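Local coordinates for protein HIAXHD3 (Humicola insolens, PDB 3ZXK) that probably removes arabinofuranose side chains as a family 43 exo-acting arabinofuranosidase, an enzyme used as a scaffold for engineering endo-xylanase activity, at residues A[365-376]-A[508-516]; A[389-398]-A[517-525]. All blocks are in the same frame, centred on the assembly; numbering follows the deposited sequence.

Contact 1: residues A[365-376]-A[508-516]; sequences LFAARNTLTRRI and YRFGVFNFS
Arg509 lies extended across Thr373 at about a right angle and presents NH1 edge-on to the hydroxyl: Arg509 NH1 donates to Thr373 OG1 at 3.0 Å, only 5° out of the guanidinium plane. The same guanidinium runs beside Arg375, their planes 52° apart, with Arg509 NH2 over one face of the Arg375 group. The two like-charged nitrogens, Arg509 NH2 and Arg375 NH2, come within 3.4 Å, a closeness that Glu334, in salt bridges with both, would be expected to offset. Arg375 NE also bonds Asp16 O, and Thr373 OG1 bonds Glu334 O. With an alanine at Arg509, Glu334 would probably lose one charged mate and the Thr373 hydroxyl this donor, though not Glu334 O.

Ile376 meets Phe510 differently, setting CG1 over the middle of the ring in a CH-pi contact, 3.6 Å from the centroid and almost on the ring normal. At the other end, Leu365 turns CG anti to its own N (chi1 -177°), which brings CD1 over a face of Phe513, 3.5 Å from Phe513 CG, and also against Phe515. Between these clusters strands 372-375 and 509-516 pair antiparallel; Leu372 N reaches Val512 O at 2.9 Å. Beside residues 369-370, waters join Arg369 O and Asn370 O to Asn514. The chemistry is divided: aromatic packing at both ends, paired backbone between, and a buried arginine pair whose charge is probably balanced by a shared carboxylate.

Contact 2: residues A[389-398]-A[517-525]; sequences VRGMRDGDRA and TKSLGGEVK
Val389 and Val524 lie side by side, their CG1 methyls 4.0 Å apart. A type I turn from Val389 to Met392 then brings the carbonyl of Gly391 against the opposing backbone, where Glu523 N donates to Gly391 O at 3.0 Å; the N-H is well aimed (167°), yet it arrives from above the carbonyl plane. A side chain at Gly391 would run into Glu523 O. Met392 sends CG to within 3.6 Å of Val524 CG1, the same methyl that Val389 and Ala398 touch, so one valine branch is gripped by three side chains.

Arg393 runs CG to CD extended (chi2 -179°), which sets CD on the Gly521-Gly522 peptide, then bends at chi3. The carboxylate of Asp394 rests against the CD and CE methylenes of Lys518, with Asp394 OD2 3.3 Å from Lys518 CD and NZ beyond salt-bridge distance, while Asp394 OD1 is bonded to Gly416 N. Gly395, at a positive phi in the type II turn from Arg393 to Asp396, offers one oxygen to two donors: Gly395 O takes Thr517 OG1 in its plane on a lone pair at 2.9 Å and Thr517 N from above that plane. Asp396 folds back to accept Arg393 N on OD2, which also sits 3.3 Å from Gly522 CA, and a water links its OD1 to Ser519 O and Gly522 N. Arg397 then receives Thr517 CG2 over a face of its guanidinium, and Ala398 completes the Val524 cluster. Such paired connections, crossing from strand 380-388 to 396-403 and from 509-516 to 523-533, are the inter-sheet loops of a concanavalin A-like beta sandwich.

How the contacts relate
Strand 509-516 of contact 1 runs directly into the loop of contact 2, and the two meet where Arg397 N approaches Phe515 O at 2.9 Å, a probable hydrogen bond. Strand 509-516 therefore has strand 372-375 along one edge and strand 396-403 along the other, within one antiparallel sheet. From there the chain crosses to strand 523-533 in the second sheet of the sandwich, so contact 1 lies within a sheet and contact 2 at the connection between sheets. Their centres are 15 Å apart. The centres of contacts 1 and 2 lie about 15 and 30 Å from the centre of the chain. The Tyr508 side chain is about 14 Å from a bound arabinofuranose.

Contact 1: residues A[365-376]-A[508-516]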
loop_
_atom_site.group_PDB
_atom_site.type_symbol
_atom_site.label_atom_id
_atom_site.label_comp_id
_atom_site.label_asym_id
_atom_site.label_seq_id
_atom_site.Cartn_x
_atom_site.Cartn_y
_atom_site.Cartn_z
ATOM N N LEU A 365 -5.097 -4.232 -21.419
ATOM C CA LEU A 365 -5.426 -3.515 -20.164
ATOM C C LEU A 365 -4.181 -3.056 -19.386
ATOM O O LEU A 365 -4.170 -1.994 -18.796
ATOM C CB LEU A 365 -6.310 -4.378 -19.247
ATOM C CG LEU A 365 -6.770 -3.712 -17.937
ATOM C CD1 LEU A 365 -7.537 -2.397 -18.079
ATOM C CD2 LEU A 365 -7.615 -4.704 -17.147
ATOM N N PHE A 366 -3.107 -3.845 -19.416
ATOM C CA PHE A 366 -1.914 -3.447 -18.635
ATOM C C PHE A 366 -1.178 -2.244 -19.225
ATOM O O PHE A 366 -0.334 -1.636 -18.544
ATOM C CB PHE A 366 -0.932 -4.618 -18.478
ATOM C CG PHE A 366 -1.498 -5.787 -17.749
ATOM C CD1 PHE A 366 -1.789 -5.703 -16.386
ATOM C CD2 PHE A 366 -1.766 -6.975 -18.431
ATOM C CE1 PHE A 366 -2.313 -6.796 -15.706
ATOM C CE2 PHE A 366 -2.288 -8.078 -17.758
ATOM C CZ PHE A 366 -2.568 -7.979 -16.402
ATOM N N ALA A 367 -1.475 -1.897 -20.477
ATOM C CA ALA A 367 -0.879 -0.718 -21.078
ATOM C C ALA A 367 -1.752 0.512 -20.898
ATOM O O ALA A 367 -1.336 1.609 -21.247
ATOM C CB ALA A 367 -0.608 -0.957 -22.555
ATOM N N ALA A 368 -2.969 0.337 -20.377
ATOM C CA ALA A 368 -3.920 1.472 -20.302
ATOM C C ALA A 368 -3.585 2.424 -19.179
ATOM O O ALA A 368 -3.436 1.973 -18.045
ATOM C CB ALA A 368 -5.362 0.990 -20.146
ATOM N N ARG A 369 -3.587 3.728 -19.463
ATOM C CA ARG A 369 -3.437 4.740 -18.424
ATOM C C ARG A 369 -4.790 4.923 -17.765
ATOM O O ARG A 369 -5.836 4.573 -18.330
ATOM C CB ARG A 369 -2.978 6.068 -19.023
ATOM C CG ARG A 369 -1.546 6.062 -19.463
ATOM C CD ARG A 369 -1.233 7.314 -20.266
ATOM N NE ARG A 369 0.195 7.546 -20.330
ATOM C CZ ARG A 369 0.770 8.616 -20.878
ATOM N NH1 ARG A 369 0.032 9.566 -21.442
ATOM N NH2 ARG A 369 2.090 8.732 -20.848
ATOM N N ASN A 370 -4.730 5.448 -16.544
ATOM C CA ASN A 370 -5.921 5.868 -15.798
ATOM C C ASN A 370 -6.822 4.727 -15.357
ATOM O O ASN A 370 -8.022 4.852 -15.326
ATOM C CB ASN A 370 -6.721 6.975 -16.554
ATOM C CG ASN A 370 -5.968 8.302 -16.598
ATOM O OD1 ASN A 370 -4.759 8.357 -16.329
ATOM N ND2 ASN A 370 -6.672 9.375 -16.922
ATOM N N THR A 371 -6.219 3.614 -14.954
ATOM C CA THR A 371 -6.916 2.611 -14.159
ATOM C C THR A 371 -6.812 2.999 -12.670
ATOM O O THR A 371 -5.721 3.146 -12.148
ATOM C CB THR A 371 -6.354 1.209 -14.462
ATOM O OG1 THR A 371 -6.563 0.909 -15.835
ATOM C CG2 THR A 371 -7.041 0.128 -13.610
ATOM N N LEU A 372 -7.960 3.191 -12.024
ATOM C CA LEU A 372 -8.017 3.688 -10.640
ATOM C C LEU A 372 -8.259 2.485 -9.747
ATOM O O LEU A 372 -9.204 1.724 -9.981
ATOM C CB LEU A 372 -9.167 4.664 -10.489
ATOM C CG LEU A 372 -9.202 5.439 -9.157
ATOM C CD1 LEU A 372 -8.049 6.426 -8.964
ATOM C CD2 LEU A 372 -10.519 6.188 -8.948
ATOM N N THR A 373 -7.423 2.319 -8.731
ATOM C CA THR A 373 -7.443 1.102 -7.912
ATOM C C THR A 373 -7.559 1.391 -6.422
ATOM O O THR A 373 -7.313 2.528 -5.931
ATOM C CB THR A 373 -6.198 0.215 -8.157
ATOM O OG1 THR A 373 -5.040 0.790 -7.540
ATOM C CG2 THR A 373 -5.942 0.007 -9.669
ATOM N N ARG A 374 -7.908 0.351 -5.686
ATOM C CA ARG A 374 -7.930 0.423 -4.241
ATOM C C ARG A 374 -7.804 -0.970 -3.633
ATOM O O ARG A 374 -8.096 -1.969 -4.280
ATOM C CB ARG A 374 -9.152 1.163 -3.708
ATOM C CG ARG A 374 -10.473 0.474 -4.025
ATOM C CD ARG A 374 -11.625 1.384 -3.642
ATOM N NE ARG A 374 -11.863 1.391 -2.204
ATOM C CZ ARG A 374 -12.369 2.426 -1.536
ATOM N NH1 ARG A 374 -12.638 3.568 -2.162
ATOM N NH2 ARG A 374 -12.587 2.331 -0.237
ATOM N N ARG A 375 -7.341 -1.000 -2.392
ATOM C CA ARG A 375 -7.051 -2.251 -1.665
ATOM C C ARG A 375 -8.323 -2.990 -1.315
ATOM O O ARG A 375 -9.330 -2.371 -1.018
ATOM C CB ARG A 375 -6.252 -1.962 -0.396
ATOM C CG ARG A 375 -4.889 -1.400 -0.708
ATOM C CD ARG A 375 -4.255 -0.773 0.523
ATOM N NE ARG A 375 -2.958 -0.176 0.195
ATOM C CZ ARG A 375 -2.797 1.016 -0.397
ATOM N NH1 ARG A 375 -3.859 1.792 -0.688
ATOM N NH2 ARG A 375 -1.556 1.466 -0.631
ATOM N N ILE A 376 -8.256 -4.316 -1.364
ATOM C CA ILE A 376 -9.353 -5.177 -0.921
ATOM C C ILE A 376 -9.155 -5.457 0.587
ATOM O O ILE A 376 -8.062 -5.867 1.005
ATOM C CB ILE A 376 -9.344 -6.510 -1.725
ATOM C CG1 ILE A 376 -9.540 -6.265 -3.253
ATOM C CG2 ILE A 376 -10.436 -7.445 -1.194
ATOM C CD1 ILE A 376 -9.271 -7.483 -4.123
ATOM N N TYR A 508 -3.915 -8.290 -4.615
ATOM C CA TYR A 508 -5.009 -8.031 -5.524
ATOM C C TYR A 508 -5.748 -6.769 -5.150
ATOM O O TYR A 508 -6.003 -6.516 -3.944
ATOM C CB TYR A 508 -6.001 -9.189 -5.512
ATOM C CG TYR A 508 -5.653 -10.246 -6.532
ATOM C CD1 TYR A 508 -6.046 -10.114 -7.866
ATOM C CD2 TYR A 508 -4.898 -11.363 -6.182
ATOM C CE1 TYR A 508 -5.746 -11.091 -8.806
ATOM C CE2 TYR A 508 -4.565 -12.353 -7.131
ATOM C CZ TYR A 508 -4.984 -12.198 -8.458
ATOM O OH TYR A 508 -4.703 -13.139 -9.411
ATOM N N ARG A 509 -6.149 -6.011 -6.168
ATOM C CA ARG A 509 -6.935 -4.779 -5.935
ATOM C C ARG A 509 -8.251 -4.782 -6.703
ATOM O O ARG A 509 -8.421 -5.543 -7.667
ATOM C CB ARG A 509 -6.117 -3.529 -6.332
ATOM C CG ARG A 509 -4.946 -3.321 -5.405
ATOM C CD ARG A 509 -4.274 -2.020 -5.718
ATOM N NE ARG A 509 -3.299 -1.719 -4.674
ATOM C CZ ARG A 509 -2.844 -0.497 -4.409
ATOM N NH1 ARG A 509 -3.285 0.544 -5.119
ATOM N NH2 ARG A 509 -1.968 -0.314 -3.448
ATOM N N PHE A 510 -9.170 -3.919 -6.257
ATOM C CA PHE A 510 -10.361 -3.554 -7.028
ATOM C C PHE A 510 -10.000 -2.339 -7.893
ATOM O O PHE A 510 -9.306 -1.422 -7.432
ATOM C CB PHE A 510 -11.531 -3.103 -6.131
ATOM C CG PHE A 510 -12.140 -4.185 -5.275
ATOM C CD1 PHE A 510 -12.508 -5.430 -5.798
ATOM C CD2 PHE A 510 -12.438 -3.904 -3.957
ATOM C CE1 PHE A 510 -13.117 -6.385 -4.983
ATOM C CE2 PHE A 510 -13.048 -4.851 -3.133
ATOM C CZ PHE A 510 -13.379 -6.091 -3.653
ATOM N N GLY A 511 -10.442 -2.323 -9.139
ATOM C CA GLY A 511 -10.190 -1.171 -9.975
ATOM C C GLY A 511 -11.248 -0.894 -11.001
ATOM O O GLY A 511 -12.085 -1.741 -11.300
ATOM N N VAL A 512 -11.204 0.326 -11.534
ATOM C CA VAL A 512 -12.070 0.723 -12.640
ATOM C C VAL A 512 -11.171 1.252 -13.760
ATOM O O VAL A 512 -10.191 1.965 -13.494
ATOM C CB VAL A 512 -13.153 1.742 -12.208
ATOM C CG1 VAL A 512 -12.581 2.963 -11.496
ATOM C CG2 VAL A 512 -14.043 2.104 -13.397
ATOM N N PHE A 513 -11.467 0.847 -14.988
ATOM C CA PHE A 513 -10.645 1.204 -16.155
ATOM C C PHE A 513 -11.514 1.684 -17.301
ATOM O O PHE A 513 -12.719 1.414 -17.350
ATOM C CB PHE A 513 -9.812 0.002 -16.607
ATOM C CG PHE A 513 -10.637 -1.156 -17.161
ATOM C CD1 PHE A 513 -11.158 -2.128 -16.299
ATOM C CD2 PHE A 513 -10.922 -1.250 -18.527
ATOM C CE1 PHE A 513 -11.913 -3.181 -16.798
ATOM C CE2 PHE A 513 -11.652 -2.313 -19.026
ATOM C CZ PHE A 513 -12.174 -3.258 -18.156
ATOM N N ASN A 514 -10.880 2.353 -18.241
ATOM C CA ASN A 514 -11.535 2.774 -19.464
ATOM C C ASN A 514 -10.431 3.058 -20.486
ATOM O O ASN A 514 -9.586 3.915 -20.268
ATOM C CB ASN A 514 -12.395 4.011 -19.224
ATOM C CG ASN A 514 -13.179 4.392 -20.459
ATOM O OD1 ASN A 514 -13.448 3.534 -21.304
ATOM N ND2 ASN A 514 -13.548 5.659 -20.562
ATOM N N PHE A 515 -10.406 2.280 -21.570
ATOM C CA PHE A 515 -9.443 2.508 -22.653
ATOM C C PHE A 515 -10.092 2.225 -23.994
ATOM O O PHE A 515 -11.244 1.759 -24.048
ATOM C CB PHE A 515 -8.141 1.698 -22.461
ATOM C CG PHE A 515 -8.313 0.205 -22.511
ATOM C CD1 PHE A 515 -8.620 -0.516 -21.353
ATOM C CD2 PHE A 515 -8.149 -0.491 -23.697
ATOM C CE1 PHE A 515 -8.784 -1.896 -21.391
ATOM C CE2 PHE A 515 -8.317 -1.874 -23.746
ATOM C CZ PHE A 515 -8.616 -2.587 -22.596
ATOM N N SER A 516 -9.370 2.518 -25.076
ATOM C CA SER A 516 -9.929 2.199 -26.384
ATOM C C SER A 516 -9.015 1.391 -27.249
ATOM O O SER A 516 -7.795 1.432 -27.145
ATOM C CB SER A 516 -10.397 3.432 -27.158
ATOM O OG SER A 516 -11.070 3.042 -28.364
HETATM O O HOH W 1 -7.045 4.732 -20.895
HETATM O O HOH W 2 -7.862 2.536 -17.809
HETATM O O HOH W 3 -9.524 5.539 -17.765
HETATM O O HOH W 4 -5.279 -4.995 -1.909
#

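Contact 2: residues A[389-398]-A[517-525]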
loop_
_atom_site.group_PDB
_atom_site.type_symbol
_atom_site.label_atom_id
_atom_site.label_comp_id
_atom_site.label_asym_id
_atom_site.label_seq_id
_atom_site.Cartn_x
_atom_site.Cartn_y
_atom_site.Cartn_z
ATOM N N VAL A 389 -22.269 4.747 -18.728
ATOM C CA VAL A 389 -21.345 4.443 -19.828
ATOM C C VAL A 389 -21.852 4.914 -21.202
ATOM O O VAL A 389 -21.357 4.482 -22.250
ATOM C CB VAL A 389 -20.975 2.934 -19.899
ATOM C CG1 VAL A 389 -20.327 2.464 -18.589
ATOM C CG2 VAL A 389 -22.188 2.092 -20.246
ATOM N N ARG A 390 -22.821 5.833 -21.198
ATOM C CA ARG A 390 -23.379 6.351 -22.453
ATOM C C ARG A 390 -22.332 7.004 -23.346
ATOM O O ARG A 390 -22.476 6.996 -24.578
ATOM C CB ARG A 390 -24.551 7.284 -22.234
ATOM C CG ARG A 390 -25.775 6.570 -21.683
ATOM C CD ARG A 390 -26.830 7.557 -21.258
ATOM N NE ARG A 390 -26.258 8.515 -20.310
ATOM C CZ ARG A 390 -26.819 9.681 -19.998
ATOM N NH1 ARG A 390 -27.966 10.031 -20.558
ATOM N NH2 ARG A 390 -26.241 10.495 -19.123
ATOM N N GLY A 391 -21.280 7.558 -22.729
ATOM C CA GLY A 391 -20.226 8.248 -23.477
ATOM C C GLY A 391 -19.193 7.358 -24.148
ATOM O O GLY A 391 -18.253 7.873 -24.774
ATOM N N MET A 392 -19.329 6.034 -24.012
ATOM C CA MET A 392 -18.393 5.145 -24.722
ATOM C C MET A 392 -18.487 5.280 -26.236
ATOM O O MET A 392 -19.582 5.485 -26.792
ATOM C CB MET A 392 -18.613 3.693 -24.346
ATOM C CG MET A 392 -18.293 3.440 -22.894
ATOM S SD MET A 392 -18.511 1.714 -22.438
ATOM C CE MET A 392 -16.981 0.992 -23.010
ATOM N N ARG A 393 -17.340 5.178 -26.895
ATOM C CA ARG A 393 -17.278 5.229 -28.361
ATOM C C ARG A 393 -16.817 3.885 -28.927
ATOM O O ARG A 393 -16.321 3.028 -28.175
ATOM C CB ARG A 393 -16.357 6.385 -28.791
ATOM C CG ARG A 393 -16.974 7.741 -28.475
ATOM C CD ARG A 393 -16.111 8.922 -28.892
ATOM N NE ARG A 393 -16.172 9.171 -30.336
ATOM C CZ ARG A 393 -17.055 9.971 -30.939
ATOM N NH1 ARG A 393 -17.973 10.629 -30.235
ATOM N NH2 ARG A 393 -17.022 10.110 -32.259
ATOM N N ASP A 394 -16.977 3.695 -30.236
ATOM C CA ASP A 394 -16.553 2.461 -30.895
ATOM C C ASP A 394 -15.124 2.010 -30.485
ATOM O O ASP A 394 -14.140 2.748 -30.592
ATOM C CB ASP A 394 -16.659 2.675 -32.397
ATOM C CG ASP A 394 -16.360 1.422 -33.215
ATOM O OD1 ASP A 394 -16.515 0.301 -32.706
ATOM O OD2 ASP A 394 -15.950 1.591 -34.395
ATOM N N GLY A 395 -15.041 0.771 -30.014
ATOM C CA GLY A 395 -13.798 0.148 -29.591
ATOM C C GLY A 395 -13.468 0.338 -28.118
ATOM O O GLY A 395 -12.485 -0.191 -27.646
ATOM N N ASP A 396 -14.275 1.099 -27.379
ATOM C CA ASP A 396 -13.978 1.347 -25.972
ATOM C C ASP A 396 -14.286 0.126 -25.106
ATOM O O ASP A 396 -15.197 -0.680 -25.415
ATOM C CB ASP A 396 -14.744 2.553 -25.437
ATOM C CG ASP A 396 -14.245 3.902 -26.009
ATOM O OD1 ASP A 396 -13.264 3.893 -26.757
ATOM O OD2 ASP A 396 -14.880 4.953 -25.747
ATOM N N ARG A 397 -13.473 -0.043 -24.066
ATOM C CA ARG A 397 -13.629 -1.124 -23.120
ATOM C C ARG A 397 -13.520 -0.479 -21.731
ATOM O O ARG A 397 -12.532 0.177 -21.421
ATOM C CB ARG A 397 -12.545 -2.184 -23.361
ATOM C CG ARG A 397 -12.583 -2.822 -24.751
ATOM C CD ARG A 397 -11.604 -3.957 -24.824
ATOM N NE ARG A 397 -11.721 -4.591 -26.133
ATOM C CZ ARG A 397 -10.875 -5.508 -26.597
ATOM N NH1 ARG A 397 -9.872 -5.924 -25.817
ATOM N NH2 ARG A 397 -11.032 -6.023 -27.821
ATOM N N ALA A 398 -14.529 -0.653 -20.894
ATOM C CA ALA A 398 -14.492 -0.055 -19.561
ATOM C C ALA A 398 -15.074 -1.050 -18.558
ATOM O O ALA A 398 -15.838 -1.949 -18.961
ATOM C CB ALA A 398 -15.298 1.231 -19.554
ATOM N N THR A 517 -9.649 0.568 -28.072
ATOM C CA THR A 517 -8.895 -0.230 -29.028
ATOM C C THR A 517 -8.763 0.487 -30.383
ATOM O O THR A 517 -7.978 0.067 -31.211
ATOM C CB THR A 517 -9.518 -1.613 -29.217
ATOM O OG1 THR A 517 -10.849 -1.455 -29.717
ATOM C CG2 THR A 517 -9.564 -2.357 -27.864
ATOM N N LYS A 518 -9.509 1.577 -30.581
ATOM C CA LYS A 518 -9.550 2.259 -31.875
ATOM C C LYS A 518 -9.046 3.677 -31.808
ATOM O O LYS A 518 -8.087 4.016 -32.489
ATOM C CB LYS A 518 -10.971 2.259 -32.429
ATOM C CG LYS A 518 -11.412 0.899 -32.918
ATOM C CD LYS A 518 -12.818 0.956 -33.486
ATOM C CE LYS A 518 -13.187 -0.366 -34.134
ATOM N NZ LYS A 518 -12.205 -0.717 -35.191
ATOM N N SER A 519 -9.716 4.510 -31.013
ATOM C CA SER A 519 -9.372 5.929 -30.937
ATOM C C SER A 519 -9.877 6.562 -29.664
ATOM O O SER A 519 -10.816 6.079 -29.079
ATOM C CB SER A 519 -9.962 6.667 -32.133
ATOM O OG SER A 519 -11.315 6.949 -31.879
ATOM N N LEU A 520 -9.259 7.662 -29.258
ATOM C CA LEU A 520 -9.722 8.376 -28.082
ATOM C C LEU A 520 -10.976 9.198 -28.372
ATOM O O LEU A 520 -11.395 9.308 -29.518
ATOM C CB LEU A 520 -8.609 9.255 -27.514
ATOM C CG LEU A 520 -7.262 8.562 -27.318
ATOM C CD1 LEU A 520 -6.266 9.585 -26.789
ATOM C CD2 LEU A 520 -7.363 7.372 -26.356
ATOM N N GLY A 521 -11.574 9.743 -27.321
ATOM C CA GLY A 521 -12.763 10.585 -27.456
ATOM C C GLY A 521 -13.903 10.112 -26.582
ATOM O O GLY A 521 -14.786 10.911 -26.226
ATOM N N GLY A 522 -13.881 8.822 -26.230
ATOM C CA GLY A 522 -14.903 8.234 -25.350
ATOM C C GLY A 522 -14.702 8.553 -23.890
ATOM O O GLY A 522 -13.604 8.962 -23.462
ATOM N N GLU A 523 -15.773 8.415 -23.120
ATOM C CA GLU A 523 -15.690 8.590 -21.665
ATOM C C GLU A 523 -16.799 7.856 -20.947
ATOM O O GLU A 523 -17.881 7.576 -21.506
ATOM C CB GLU A 523 -15.695 10.081 -21.274
ATOM C CG GLU A 523 -17.024 10.775 -21.444
ATOM C CD GLU A 523 -16.904 12.271 -21.173
ATOM O OE1 GLU A 523 -16.052 12.940 -21.787
ATOM O OE2 GLU A 523 -17.657 12.803 -20.345
ATOM N N VAL A 524 -16.513 7.537 -19.694
ATOM C CA VAL A 524 -17.501 7.031 -18.795
ATOM C C VAL A 524 -17.512 7.880 -17.542
ATOM O O VAL A 524 -16.548 8.589 -17.246
ATOM C CB VAL A 524 -17.269 5.530 -18.462
ATOM C CG1 VAL A 524 -17.218 4.680 -19.736
ATOM C CG2 VAL A 524 -16.036 5.337 -17.610
ATOM N N LYS A 525 -18.600 7.773 -16.777
ATOM C CA LYS A 525 -18.683 8.448 -15.506
ATOM C C LYS A 525 -18.798 7.374 -14.430
ATOM O O LYS A 525 -19.702 6.519 -14.492
ATOM C CB LYS A 525 -19.920 9.374 -15.462
ATOM C CG LYS A 525 -20.085 10.121 -14.120
ATOM C CD LYS A 525 -21.138 11.227 -14.164
ATOM C CE LYS A 525 -22.541 10.705 -14.390
ATOM N NZ LYS A 525 -23.509 11.835 -14.381
HETATM O O HOH W 5 -18.106 10.459 -25.804
HETATM O O HOH W 6 -13.589 5.233 -31.543
HETATM O O HOH W 7 -12.439 6.597 -26.938
#